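Local coordinates for protein Exo-arabinanase (Penicillium chrysogenum, PDB 3A72) that hydrolyses alpha-1,5-linked L-arabinan from the chain end, probably releasing arabinobiose, the sugar held in its pocket here, at residues P83-L88 against G98-A103; N65-V70 against D124-D129; G326-V331 against V348-E353; P26-L31 against A317-S322. One frame throughout, in Å; residues are numbered along the deposited sequence.

Interaction 1 of 4, residues P83-L88 against G98-A103; sequences PFLYSL and GTLLLA
Leu-88 and Leu-101 each place CG anti to their own carbonyl carbon (chi1 -77° and -56°), and from there the delta branches meet, CD2 of Leu-88 lying 3.8 Å from CD1 of Leu-101. The other branch of Leu-88, CD1, comes within 3.9 Å of CB of Thr-99, whose side chain runs beside it in the same direction. On the other face of the sheet, CD2 of Leu-85 packs 4.2 Å from CD1 of Leu-102. Leu-85, Leu-101 and Leu-102 lie on strands 82-87 and 100-106, the innermost antiparallel pair of a four-stranded blade in a six-bladed beta-propeller; Leu-88 and Thr-99 sit just beyond their ends. The register sorts the side chains: Phe-84, Tyr-86, Leu-101 and Ala-103 share the face that meets strand 149-157 of the next blade, while Leu-85 and Leu-100 turn the other way, onto strand 36-42. Tyr-86 and Leu-101 form a hydrogen-bonded pair, with N of Leu-101 2.8 Å from O of Tyr-86. Beyond the ladder, N of Leu-88 donates to O of Thr-99 and N of Gly-98 to O of Leu-88. A water here sits 2.6 Å from Ser-87 OG and donates to Gly-98 O at 2.7 Å.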
loop_
_atom_site.group_PDB
_atom_site.type_symbol
_atom_site.label_atom_id
_atom_site.label_comp_id
_atom_site.label_asym_id
_atom_site.label_seq_id
_atom_site.Cartn_x
_atom_site.Cartn_y
_atom_site.Cartn_z
ATOM N N PRO A 83 -1.583 -7.589 -0.530
ATOM C CA PRO A 83 -2.346 -7.446 0.711
ATOM C C PRO A 83 -2.379 -5.995 1.145
ATOM O O PRO A 83 -1.614 -5.124 0.697
ATOM C CB PRO A 83 -1.533 -8.280 1.713
ATOM C CG PRO A 83 -0.113 -8.144 1.221
ATOM C CD PRO A 83 -0.269 -8.177 -0.297
ATOM N N PHE A 84 -3.256 -5.707 2.098
ATOM C CA PHE A 84 -3.354 -4.397 2.751
ATOM C C PHE A 84 -4.036 -4.596 4.078
ATOM O O PHE A 84 -5.158 -5.116 4.129
ATOM C CB PHE A 84 -4.159 -3.369 1.904
ATOM C CG PHE A 84 -4.005 -1.992 2.475
ATOM C CD1 PHE A 84 -2.877 -1.271 2.218
ATOM C CD2 PHE A 84 -4.933 -1.437 3.333
ATOM C CE1 PHE A 84 -2.624 -0.051 2.764
ATOM C CE2 PHE A 84 -4.717 -0.198 3.896
ATOM C CZ PHE A 84 -3.577 0.509 3.619
ATOM N N LEU A 85 -3.403 -4.184 5.181
ATOM C CA LEU A 85 -3.948 -4.227 6.527
ATOM C C LEU A 85 -4.545 -2.889 6.916
ATOM O O LEU A 85 -3.929 -1.847 6.655
ATOM C CB LEU A 85 -2.892 -4.633 7.536
ATOM C CG LEU A 85 -2.483 -6.091 7.504
ATOM C CD1 LEU A 85 -1.179 -6.262 8.279
ATOM C CD2 LEU A 85 -3.575 -6.958 8.130
ATOM N N TYR A 86 -5.701 -2.909 7.601
ATOM C CA TYR A 86 -6.308 -1.643 8.021
ATOM C C TYR A 86 -7.143 -1.830 9.296
ATOM O O TYR A 86 -8.132 -2.573 9.287
ATOM C CB TYR A 86 -7.230 -1.102 6.941
ATOM C CG TYR A 86 -7.710 0.297 7.177
ATOM C CD1 TYR A 86 -6.830 1.345 7.442
ATOM C CD2 TYR A 86 -9.063 0.621 7.144
ATOM C CE1 TYR A 86 -7.260 2.630 7.665
ATOM C CE2 TYR A 86 -9.521 1.932 7.344
ATOM C CZ TYR A 86 -8.619 2.907 7.597
ATOM O OH TYR A 86 -9.098 4.213 7.778
ATOM N N SER A 87 -6.732 -1.183 10.358
ATOM C CA SER A 87 -7.494 -1.147 11.625
ATOM C C SER A 87 -8.534 -0.056 11.490
ATOM O O SER A 87 -8.191 1.121 11.307
ATOM C CB SER A 87 -6.541 -0.902 12.782
ATOM O OG SER A 87 -7.233 -0.830 14.007
ATOM N N LEU A 88 -9.835 -0.398 11.535
ATOM C CA LEU A 88 -10.861 0.621 11.366
ATOM C C LEU A 88 -10.740 1.680 12.444
ATOM O O LEU A 88 -10.802 1.362 13.626
ATOM C CB LEU A 88 -12.279 0.022 11.474
ATOM C CG LEU A 88 -12.788 -0.754 10.243
ATOM C CD1 LEU A 88 -14.204 -1.154 10.522
ATOM C CD2 LEU A 88 -12.717 0.102 8.984
ATOM N N GLY A 98 -11.767 -0.584 15.447
ATOM C CA GLY A 98 -10.781 -1.556 15.872
ATOM C C GLY A 98 -10.903 -2.896 15.232
ATOM O O GLY A 98 -10.005 -3.756 15.387
ATOM N N THR A 99 -11.990 -3.164 14.484
ATOM C CA THR A 99 -11.978 -4.304 13.593
ATOM C C THR A 99 -10.738 -4.207 12.710
ATOM O O THR A 99 -10.457 -3.154 12.155
ATOM C CB THR A 99 -13.226 -4.297 12.704
ATOM O OG1 THR A 99 -14.418 -4.428 13.508
ATOM C CG2 THR A 99 -13.207 -5.445 11.713
ATOM N N LEU A 100 -10.002 -5.285 12.538
ATOM C CA LEU A 100 -8.823 -5.330 11.722
ATOM C C LEU A 100 -9.168 -5.964 10.387
ATOM O O LEU A 100 -9.659 -7.097 10.360
ATOM C CB LEU A 100 -7.711 -6.089 12.414
ATOM C CG LEU A 100 -6.412 -6.221 11.595
ATOM C CD1 LEU A 100 -5.720 -4.886 11.348
ATOM C CD2 LEU A 100 -5.481 -7.197 12.315
ATOM N N LEU A 101 -8.938 -5.254 9.305
ATOM C CA LEU A 101 -9.253 -5.713 7.973
ATOM C C LEU A 101 -7.981 -6.085 7.209
ATOM O O LEU A 101 -6.924 -5.476 7.381
ATOM C CB LEU A 101 -10.005 -4.653 7.186
ATOM C CG LEU A 101 -11.286 -4.158 7.846
ATOM C CD1 LEU A 101 -11.906 -3.026 7.046
ATOM C CD2 LEU A 101 -12.276 -5.321 8.003
ATOM N N LEU A 102 -8.136 -7.057 6.333
ATOM C CA LEU A 102 -7.143 -7.351 5.303
ATOM C C LEU A 102 -7.881 -7.371 3.973
ATOM O O LEU A 102 -8.861 -8.145 3.822
ATOM C CB LEU A 102 -6.370 -8.651 5.522
ATOM C CG LEU A 102 -5.345 -8.947 4.423
ATOM C CD1 LEU A 102 -4.095 -9.580 4.944
ATOM C CD2 LEU A 102 -5.920 -9.821 3.314
ATOM N N ALA A 103 -7.428 -6.574 3.017
ATOM C CA ALA A 103 -7.823 -6.723 1.630
ATOM C C ALA A 103 -6.654 -7.329 0.872
ATOM O O ALA A 103 -5.493 -7.072 1.189
ATOM C CB ALA A 103 -8.228 -5.416 1.013
HETATM O O HOH W 1 -7.388 -2.950 15.531
#

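Interaction 2 of 4, residues N65-V70 against D124-D129; sequences NEISRV and DGMTWD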
loop_
_atom_site.group_PDB
_atom_site.type_symbol
_atom_site.label_atom_id
_atom_site.label_comp_id
_atom_site.label_asym_id
_atom_site.label_seq_id
_atom_site.Cartn_x
_atom_site.Cartn_y
_atom_site.Cartn_z
ATOM N N ASN A 65 7.067 -12.205 15.565
ATOM C CA ASN A 65 6.594 -13.575 15.613
ATOM C C ASN A 65 5.339 -13.723 14.792
ATOM O O ASN A 65 4.479 -12.841 14.820
ATOM C CB ASN A 65 6.206 -13.977 17.069
ATOM C CG ASN A 65 7.435 -14.075 17.945
ATOM O OD1 ASN A 65 8.145 -15.105 17.967
ATOM N ND2 ASN A 65 7.684 -13.054 18.702
ATOM N N GLU A 66 5.196 -14.839 14.092
ATOM C CA GLU A 66 3.949 -15.124 13.376
ATOM C C GLU A 66 2.821 -15.372 14.363
ATOM O O GLU A 66 2.975 -16.176 15.310
ATOM C CB GLU A 66 4.189 -16.349 12.468
ATOM C CG GLU A 66 2.979 -16.583 11.523
ATOM C CD GLU A 66 3.247 -17.582 10.427
ATOM O OE1 GLU A 66 3.837 -18.601 10.721
ATOM O OE2 GLU A 66 2.899 -17.434 9.239
ATOM N N ILE A 67 1.686 -14.730 14.136
ATOM C CA ILE A 67 0.520 -14.930 14.968
ATOM C C ILE A 67 -0.653 -15.597 14.258
ATOM O O ILE A 67 -1.468 -16.225 14.914
ATOM C CB ILE A 67 0.060 -13.638 15.657
ATOM C CG1 ILE A 67 -0.383 -12.522 14.719
ATOM C CG2 ILE A 67 1.157 -13.121 16.583
ATOM C CD1 ILE A 67 -1.191 -11.417 15.411
ATOM N N SER A 68 -0.752 -15.475 12.943
ATOM C CA SER A 68 -1.876 -16.071 12.181
ATOM C C SER A 68 -1.486 -16.030 10.704
ATOM O O SER A 68 -0.467 -15.450 10.304
ATOM C CB SER A 68 -3.167 -15.353 12.427
ATOM O OG SER A 68 -3.091 -14.017 11.908
ATOM N N ARG A 69 -2.347 -16.670 9.920
ATOM C CA ARG A 69 -2.296 -16.637 8.463
ATOM C C ARG A 69 -3.687 -16.424 7.903
ATOM O O ARG A 69 -4.651 -17.001 8.451
ATOM C CB ARG A 69 -1.701 -17.961 7.917
ATOM C CG ARG A 69 -0.281 -18.188 8.341
ATOM C CD ARG A 69 0.151 -19.614 8.003
ATOM N NE ARG A 69 1.508 -19.778 8.437
ATOM C CZ ARG A 69 2.260 -20.841 8.302
ATOM N NH1 ARG A 69 1.751 -21.874 7.658
ATOM N NH2 ARG A 69 3.489 -20.847 8.759
ATOM N N VAL A 70 -3.796 -15.608 6.867
ATOM C CA VAL A 70 -5.087 -15.397 6.200
ATOM C C VAL A 70 -5.089 -16.295 4.970
ATOM O O VAL A 70 -4.305 -16.098 4.029
ATOM C CB VAL A 70 -5.340 -13.942 5.860
ATOM C CG1 VAL A 70 -6.819 -13.781 5.456
ATOM C CG2 VAL A 70 -5.010 -13.015 7.061
ATOM N N ASP A 124 -7.732 -8.679 16.973
ATOM C CA ASP A 124 -6.403 -8.074 16.791
ATOM C C ASP A 124 -5.505 -8.954 15.947
ATOM O O ASP A 124 -4.275 -8.900 16.031
ATOM C CB ASP A 124 -5.741 -7.675 18.123
ATOM C CG ASP A 124 -6.503 -6.599 18.892
ATOM O OD1 ASP A 124 -7.210 -5.842 18.265
ATOM O OD2 ASP A 124 -6.352 -6.458 20.133
ATOM N N GLY A 125 -6.097 -9.699 14.999
ATOM C CA GLY A 125 -5.307 -10.473 14.057
ATOM C C GLY A 125 -5.051 -11.915 14.425
ATOM O O GLY A 125 -4.199 -12.547 13.764
ATOM N N MET A 126 -5.727 -12.450 15.433
ATOM C CA MET A 126 -5.556 -13.861 15.743
ATOM C C MET A 126 -6.379 -14.792 14.835
ATOM O O MET A 126 -5.894 -15.865 14.457
ATOM C CB MET A 126 -5.855 -14.127 17.207
ATOM C CG MET A 126 -4.960 -13.334 18.167
ATOM S SD MET A 126 -3.217 -13.672 18.017
ATOM C CE MET A 126 -3.159 -15.395 18.315
ATOM N N THR A 127 -7.601 -14.377 14.548
ATOM C CA THR A 127 -8.498 -15.145 13.709
ATOM C C THR A 127 -9.159 -14.247 12.688
ATOM O O THR A 127 -9.302 -13.036 12.895
ATOM C CB THR A 127 -9.566 -15.939 14.488
ATOM O OG1 THR A 127 -10.415 -14.993 15.147
ATOM C CG2 THR A 127 -8.921 -16.878 15.479
ATOM N N TRP A 128 -9.593 -14.845 11.583
ATOM C CA TRP A 128 -10.070 -14.101 10.397
ATOM C C TRP A 128 -11.315 -14.768 9.850
ATOM O O TRP A 128 -11.447 -16.007 9.854
ATOM C CB TRP A 128 -9.005 -14.119 9.278
ATOM C CG TRP A 128 -7.728 -13.493 9.714
ATOM C CD1 TRP A 128 -6.651 -14.099 10.288
ATOM C CD2 TRP A 128 -7.409 -12.125 9.630
ATOM N NE1 TRP A 128 -5.722 -13.124 10.519
ATOM C CE2 TRP A 128 -6.121 -11.911 10.140
ATOM C CE3 TRP A 128 -8.093 -10.991 9.112
ATOM C CZ2 TRP A 128 -5.542 -10.661 10.181
ATOM C CZ3 TRP A 128 -7.507 -9.754 9.149
ATOM C CH2 TRP A 128 -6.216 -9.582 9.672
ATOM N N ASP A 129 -12.177 -13.937 9.277
ATOM C CA ASP A 129 -13.344 -14.404 8.559
ATOM C C ASP A 129 -13.501 -13.595 7.261
ATOM O O ASP A 129 -13.291 -12.388 7.224
ATOM C CB ASP A 129 -14.629 -14.218 9.354
ATOM C CG ASP A 129 -14.688 -15.261 10.445
ATOM O OD1 ASP A 129 -15.020 -16.445 10.153
ATOM O OD2 ASP A 129 -14.362 -14.879 11.587
HETATM O O HOH W 2 -3.920 -17.398 15.435
#
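Trp-128 and Ser-68 hold the close-packed half of a joint between neighbouring blades of the propeller. Trp-128 ends an Asp box, the Ser-X-Asp-X-Gly-X-Thr-Trp turn of sialidase-like propellers, which here runs from Ser-121 and joins the third and fourth strands of its blade. Opposite lies strand 65-70, the outermost strand of the preceding blade, where Ile-67 and Ser-68 both face Ile-54 in a classic beta bulge. Ser-68 OG sits between its own backbone N and carbonyl carbon (chi1 66°) and is gripped twice: it accepts from Trp-128 NE1 at 3.1 Å, in the plane of the indole and nearly straight (170°), and donates to Gly-125 O at 2.6 Å. The pair of bonds fixes the hydroxyl's direction and pins the ring at its edge. Over one indole face comes a methyl, Val-70 CG2, 3.5 Å from the centroid of the five-membered ring in a CH-pi contact. Leu-100 and Leu-102 also touch this indole, tying it to its own blade.

The solvent side is held by fewer direct bonds: exposed Met-126, bent along its chain, lays SD 4.0 Å from Ile-67 CD1, the two side chains crossing at about a right angle. Arg-69 points away and instead holds Glu-66 side-on, NE to OE2 and NH2 to OE1. Between the two backbones a water donates to Ile-67 O at 2.8 Å and to Met-126 O at 2.7 Å.

Interaction 3 of 4, residues G326-V331 against V348-E353; sequences GRYLVV and VMDLKE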
loop_
_atom_site.group_PDB
_atom_site.type_symbol
_atom_site.label_atom_id
_atom_site.label_comp_id
_atom_site.label_asym_id
_atom_site.label_seq_id
_atom_site.Cartn_x
_atom_site.Cartn_y
_atom_site.Cartn_z
ATOM N N GLY A 326 3.819 10.873 17.066
ATOM C CA GLY A 326 4.272 10.690 15.679
ATOM C C GLY A 326 5.760 10.798 15.454
ATOM O O GLY A 326 6.204 11.102 14.366
ATOM N N ARG A 327 6.534 10.508 16.492
ATOM C CA ARG A 327 7.964 10.697 16.433
ATOM C C ARG A 327 8.749 9.672 15.603
ATOM O O ARG A 327 9.824 10.005 15.126
ATOM C CB ARG A 327 8.481 10.659 17.899
ATOM C CG ARG A 327 10.004 10.879 17.966
ATOM C CD ARG A 327 10.412 11.141 19.449
ATOM N NE ARG A 327 11.887 11.093 19.497
ATOM C CZ ARG A 327 12.551 11.204 20.645
ATOM N NH1 ARG A 327 11.929 11.441 21.770
ATOM N NH2 ARG A 327 13.862 11.098 20.591
ATOM N N TYR A 328 8.275 8.446 15.477
ATOM C CA TYR A 328 9.066 7.356 14.878
ATOM C C TYR A 328 8.407 6.882 13.594
ATOM O O TYR A 328 7.204 6.705 13.490
ATOM C CB TYR A 328 9.185 6.212 15.894
ATOM C CG TYR A 328 9.980 6.612 17.117
ATOM C CD1 TYR A 328 11.364 6.612 17.101
ATOM C CD2 TYR A 328 9.308 7.074 18.248
ATOM C CE1 TYR A 328 12.094 6.992 18.199
ATOM C CE2 TYR A 328 10.060 7.450 19.372
ATOM C CZ TYR A 328 11.426 7.409 19.327
ATOM O OH TYR A 328 12.172 7.812 20.413
ATOM N N LEU A 329 9.279 6.635 12.589
ATOM C CA LEU A 329 8.872 6.165 11.284
ATOM C C LEU A 329 9.347 4.729 11.012
ATOM O O LEU A 329 10.560 4.469 11.051
ATOM C CB LEU A 329 9.491 7.064 10.214
ATOM C CG LEU A 329 9.152 6.706 8.753
ATOM C CD1 LEU A 329 7.697 6.985 8.430
ATOM C CD2 LEU A 329 10.087 7.437 7.815
ATOM N N VAL A 330 8.437 3.834 10.700
ATOM C CA VAL A 330 8.724 2.499 10.173
ATOM C C VAL A 330 8.929 2.592 8.683
ATOM O O VAL A 330 8.129 3.213 7.962
ATOM C CB VAL A 330 7.549 1.587 10.495
ATOM C CG1 VAL A 330 7.467 0.361 9.608
ATOM C CG2 VAL A 330 7.579 1.156 11.966
ATOM N N VAL A 331 10.000 1.933 8.210
ATOM C CA VAL A 331 10.316 1.787 6.804
ATOM C C VAL A 331 10.516 0.282 6.563
ATOM O O VAL A 331 11.450 -0.306 7.105
ATOM C CB VAL A 331 11.559 2.599 6.372
ATOM C CG1 VAL A 331 11.686 2.547 4.870
ATOM C CG2 VAL A 331 11.511 4.000 6.910
ATOM N N VAL A 348 13.452 1.624 11.844
ATOM C CA VAL A 348 12.703 2.668 12.527
ATOM C C VAL A 348 13.612 3.865 12.624
ATOM O O VAL A 348 14.752 3.753 13.086
ATOM C CB VAL A 348 12.220 2.201 13.917
ATOM C CG1 VAL A 348 11.476 3.335 14.625
ATOM C CG2 VAL A 348 11.305 0.998 13.791
ATOM N N MET A 349 13.127 5.019 12.189
ATOM C CA MET A 349 13.837 6.259 12.225
ATOM C C MET A 349 13.225 7.203 13.215
ATOM O O MET A 349 12.018 7.286 13.378
ATOM C CB MET A 349 13.807 6.921 10.796
ATOM C CG MET A 349 14.341 6.012 9.703
ATOM S SD MET A 349 14.169 6.717 8.069
ATOM C CE MET A 349 15.423 7.989 8.095
ATOM N N ASP A 350 14.101 7.985 13.896
ATOM C CA ASP A 350 13.690 8.982 14.891
ATOM C C ASP A 350 13.493 10.300 14.194
ATOM O O ASP A 350 14.471 10.985 13.864
ATOM C CB ASP A 350 14.723 9.077 16.003
ATOM C CG ASP A 350 14.316 10.042 17.095
ATOM O OD1 ASP A 350 13.267 10.705 16.982
ATOM O OD2 ASP A 350 15.050 10.079 18.151
ATOM N N LEU A 351 12.242 10.665 13.933
ATOM C CA LEU A 351 11.896 11.886 13.197
ATOM C C LEU A 351 12.266 13.144 13.969
ATOM O O LEU A 351 12.412 14.221 13.335
ATOM C CB LEU A 351 10.432 11.884 12.794
ATOM C CG LEU A 351 10.033 10.683 11.892
ATOM C CD1 LEU A 351 8.503 10.696 11.687
ATOM C CD2 LEU A 351 10.805 10.664 10.611
ATOM N N LYS A 352 12.438 13.053 15.281
ATOM C CA LYS A 352 12.939 14.196 16.055
ATOM C C LYS A 352 14.326 14.586 15.540
ATOM O O LYS A 352 14.670 15.800 15.547
ATOM C CB LYS A 352 12.944 13.901 17.547
ATOM C CG LYS A 352 13.265 15.125 18.424
ATOM C CD LYS A 352 13.093 14.754 19.909
ATOM C CE LYS A 352 13.523 15.839 20.902
ATOM N NZ LYS A 352 12.806 15.689 22.224
ATOM N N GLU A 353 15.125 13.618 15.122
ATOM C CA GLU A 353 16.472 13.872 14.643
ATOM C C GLU A 353 16.551 14.005 13.138
ATOM O O GLU A 353 17.291 14.878 12.665
ATOM C CB GLU A 353 17.431 12.773 15.116
ATOM C CG GLU A 353 18.847 12.977 14.647
ATOM C CD GLU A 353 19.550 14.206 15.139
ATOM O OE1 GLU A 353 19.013 14.906 16.021
ATOM O OE2 GLU A 353 20.652 14.504 14.623
HETATM O O HOH W 3 15.113 7.756 19.861
#
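Arg-327 reaches alongside Asp-350 at the open end of a beta hairpin, strands 328-333 and 344-350, in the propeller blade whose outermost strand, 6-10, comes from the N terminus. Asp-350 is also the N-cap of the short helix 351-354. From CB the arginine chain leaves with CG anti to the backbone N (chi1 -179°) and stays extended to NE. CG lies over the ring face of Tyr-328, 3.7 Å above its plane and offset toward the rim, and is 3.4 Å from Asp-350 OD1. CD follows past the same oxygen. NE then donates to OD1 of Asp-350 at 2.9 Å, almost straight at 176°, while NH2 donates to OD2 at 2.9 Å; this side-on salt bridge meets both oxygens on their syn sides, with the two planes 34° apart. CZ is sandwiched: Lys-352 CD stands 3.6 Å above one face of the guanidinium, and Tyr-328 OH covers the opposite face. At the tip, NH1 comes 4.4 Å from Lys-352 NZ, a proximity of like charges that the carboxylate probably eases.

Backbone bonds continue the joint, Leu-329 and Met-349 exchanging two of them and Leu-351 N reaching Arg-327 O. Leu-351 CD2 packs on Leu-329 CB. Asp-350 OD1 is shared: Lys-352 N gives it the capping bond at 3.0 Å from the face of the carboxylate opposite to that used by Arg-327 NE.

Interaction 4 of 4, residues P26-L31 against A317-S322; sequences PRNEQL and ALRVLS
Arg-319 and Gln-30 carry a polar, side-chain-mediated contact between the first and last blades of the propeller, where the innermost strands 23-30 and 317-320 run nearly parallel near the centre of the molecule. The segment axes stay 6.9 Å apart, and side chains make the bridge. Arg-319 enters between the strands with its chain bent at chi3 (-66°), which turns NE toward the first blade. NE donates to Asn-28 OD1 at 2.9 Å, within the amide plane, while NH2 reaches the backbone O of Asn-28 from above its carbonyl plane, also at 2.9 Å. One arginine thus holds side chain and backbone of Asn-28 with two nitrogens; amide and guanidinium planes stand 84° apart.

Over one face of the guanidinium lies Glu-29 OE2, 3.1 Å from NH1. It is a salt bridge of charge alone, since no N-H points at this oxygen, and OE2 accepts instead from Gln-30 N through its anti lone pair. Glu-29 OE1 reaches onward to Ser-87 N in the second blade. Farther along, Gln-30 OE1 takes the backbone N of Ser-322 at 2.8 Å on a lone pair, and its NE2 is bonded to Glu-323 and Gly-34, which fixes the amide's rotation. At the other end, Ala-317 CB packs 3.4 Å from Pro-26 O. Directional bonds from Arg-319 set the position of Asn-28, whereas the attraction to Glu-29 has no directional demand and is likely to offset the charge of buried Glu-29 between the two blades.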
loop_
_atom_site.group_PDB
_atom_site.type_symbol
_atom_site.label_atom_id
_atom_site.label_comp_id
_atom_site.label_asym_id
_atom_site.label_seq_id
_atom_site.Cartn_x
_atom_site.Cartn_y
_atom_site.Cartn_z
ATOM N N PRO A 26 5.417 -5.377 0.900
ATOM C CA PRO A 26 5.225 -5.270 2.346
ATOM C C PRO A 26 4.054 -4.388 2.663
ATOM O O PRO A 26 3.918 -3.299 2.081
ATOM C CB PRO A 26 6.514 -4.587 2.809
ATOM C CG PRO A 26 6.880 -3.704 1.635
ATOM C CD PRO A 26 6.531 -4.531 0.419
ATOM N N ARG A 27 3.255 -4.753 3.642
ATOM C CA ARG A 27 2.243 -3.859 4.231
ATOM C C ARG A 27 2.263 -4.100 5.737
ATOM O O ARG A 27 2.607 -5.160 6.226
ATOM C CB ARG A 27 0.857 -4.048 3.616
ATOM C CG ARG A 27 0.771 -3.560 2.164
ATOM C CD ARG A 27 0.822 -2.054 2.093
ATOM N NE ARG A 27 0.646 -1.504 0.747
ATOM C CZ ARG A 27 1.655 -1.190 -0.086
ATOM N NH1 ARG A 27 2.910 -1.420 0.212
ATOM N NH2 ARG A 27 1.341 -0.616 -1.242
ATOM N N ASN A 28 1.789 -3.084 6.489
ATOM C CA ASN A 28 1.802 -3.171 7.929
ATOM C C ASN A 28 0.646 -2.348 8.501
ATOM O O ASN A 28 -0.017 -1.573 7.800
ATOM C CB ASN A 28 3.179 -2.784 8.471
ATOM C CG ASN A 28 3.554 -1.422 8.007
ATOM O OD1 ASN A 28 2.889 -0.414 8.248
ATOM N ND2 ASN A 28 4.616 -1.253 7.299
ATOM N N GLU A 29 0.429 -2.516 9.783
ATOM C CA GLU A 29 -0.540 -1.716 10.528
ATOM C C GLU A 29 -0.038 -1.569 11.957
ATOM O O GLU A 29 0.651 -2.445 12.457
ATOM C CB GLU A 29 -1.945 -2.326 10.484
ATOM C CG GLU A 29 -3.078 -1.588 11.156
ATOM C CD GLU A 29 -3.282 -0.192 10.623
ATOM O OE1 GLU A 29 -4.313 0.210 10.000
ATOM O OE2 GLU A 29 -2.386 0.615 10.945
ATOM N N GLN A 30 -0.414 -0.486 12.611
ATOM C CA GLN A 30 -0.208 -0.312 14.040
ATOM C C GLN A 30 -1.607 -0.306 14.678
ATOM O O GLN A 30 -2.467 0.473 14.303
ATOM C CB GLN A 30 0.548 0.972 14.382
ATOM C CG GLN A 30 0.764 1.046 15.874
ATOM C CD GLN A 30 1.567 2.245 16.298
ATOM O OE1 GLN A 30 1.412 3.371 15.800
ATOM N NE2 GLN A 30 2.486 2.038 17.249
ATOM N N LEU A 31 -1.801 -1.201 15.628
ATOM C CA LEU A 31 -3.062 -1.297 16.340
ATOM C C LEU A 31 -3.116 -0.196 17.396
ATOM O O LEU A 31 -2.084 0.378 17.786
ATOM C CB LEU A 31 -3.198 -2.672 16.971
ATOM C CG LEU A 31 -3.075 -3.840 16.021
ATOM C CD1 LEU A 31 -3.474 -5.104 16.775
ATOM C CD2 LEU A 31 -3.921 -3.681 14.762
ATOM N N ALA A 317 6.988 0.120 2.310
ATOM C CA ALA A 317 5.876 0.628 3.110
ATOM C C ALA A 317 6.382 1.485 4.238
ATOM O O ALA A 317 7.374 1.188 4.910
ATOM C CB ALA A 317 5.049 -0.522 3.653
ATOM N N LEU A 318 5.696 2.606 4.488
ATOM C CA LEU A 318 6.019 3.548 5.546
ATOM C C LEU A 318 4.881 3.570 6.565
ATOM O O LEU A 318 3.699 3.446 6.211
ATOM C CB LEU A 318 6.164 4.965 4.993
ATOM C CG LEU A 318 7.186 5.172 3.883
ATOM C CD1 LEU A 318 7.186 6.618 3.429
ATOM C CD2 LEU A 318 8.567 4.737 4.347
ATOM N N ARG A 319 5.211 3.852 7.822
ATOM C CA ARG A 319 4.193 4.076 8.843
ATOM C C ARG A 319 4.760 5.017 9.914
ATOM O O ARG A 319 5.805 4.759 10.485
ATOM C CB ARG A 319 3.696 2.808 9.462
ATOM C CG ARG A 319 2.576 3.049 10.449
ATOM C CD ARG A 319 1.803 1.800 10.827
ATOM N NE ARG A 319 1.079 1.283 9.670
ATOM C CZ ARG A 319 -0.053 1.815 9.174
ATOM N NH1 ARG A 319 -0.626 2.842 9.739
ATOM N NH2 ARG A 319 -0.564 1.273 8.105
ATOM N N VAL A 320 4.013 6.077 10.195
ATOM C CA VAL A 320 4.318 6.949 11.323
ATOM C C VAL A 320 3.675 6.303 12.555
ATOM O O VAL A 320 2.420 6.210 12.631
ATOM C CB VAL A 320 3.799 8.362 11.101
ATOM C CG1 VAL A 320 4.022 9.221 12.357
ATOM C CG2 VAL A 320 4.501 9.003 9.889
ATOM N N LEU A 321 4.485 5.829 13.472
ATOM C CA LEU A 321 3.933 5.256 14.692
ATOM C C LEU A 321 3.330 6.342 15.555
ATOM O O LEU A 321 3.707 7.508 15.494
ATOM C CB LEU A 321 5.034 4.508 15.442
ATOM C CG LEU A 321 5.696 3.366 14.659
ATOM C CD1 LEU A 321 6.684 2.673 15.587
ATOM C CD2 LEU A 321 4.708 2.406 14.066
ATOM N N SER A 322 2.347 5.966 16.382
ATOM C CA SER A 322 1.635 6.936 17.185
ATOM C C SER A 322 2.450 7.488 18.351
ATOM O O SER A 322 2.190 8.618 18.821
ATOM C CB SER A 322 0.357 6.316 17.709
ATOM O OG SER A 322 0.592 5.166 18.448
HETATM O O HOH W 4 3.060 0.911 6.069
HETATM O O HOH W 5 -3.402 0.813 7.437
HETATM O O HOH W 6 -1.036 3.108 18.386
#

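Following the chain from the N terminus, 26-31 is the first segment met, and its contact with 317-322 (interaction 4) closes a loop of 285 intervening residues that brings the last blade beside the first. Inside it, interaction 2 closes a smaller loop, from the outer strand of the first blade to the Asp box of the second; nested within that, interaction 1 pairs the second blade's two inner strands. Interaction 1 touches both of the others, and Asp-124 packs on Leu-31 between interactions 2 and 4. Interaction 3 follows in series, closing the hairpin's short 16-residue loop, and its strand 328-333 pairs with 317-320, extending the last blade outward. No loops cross.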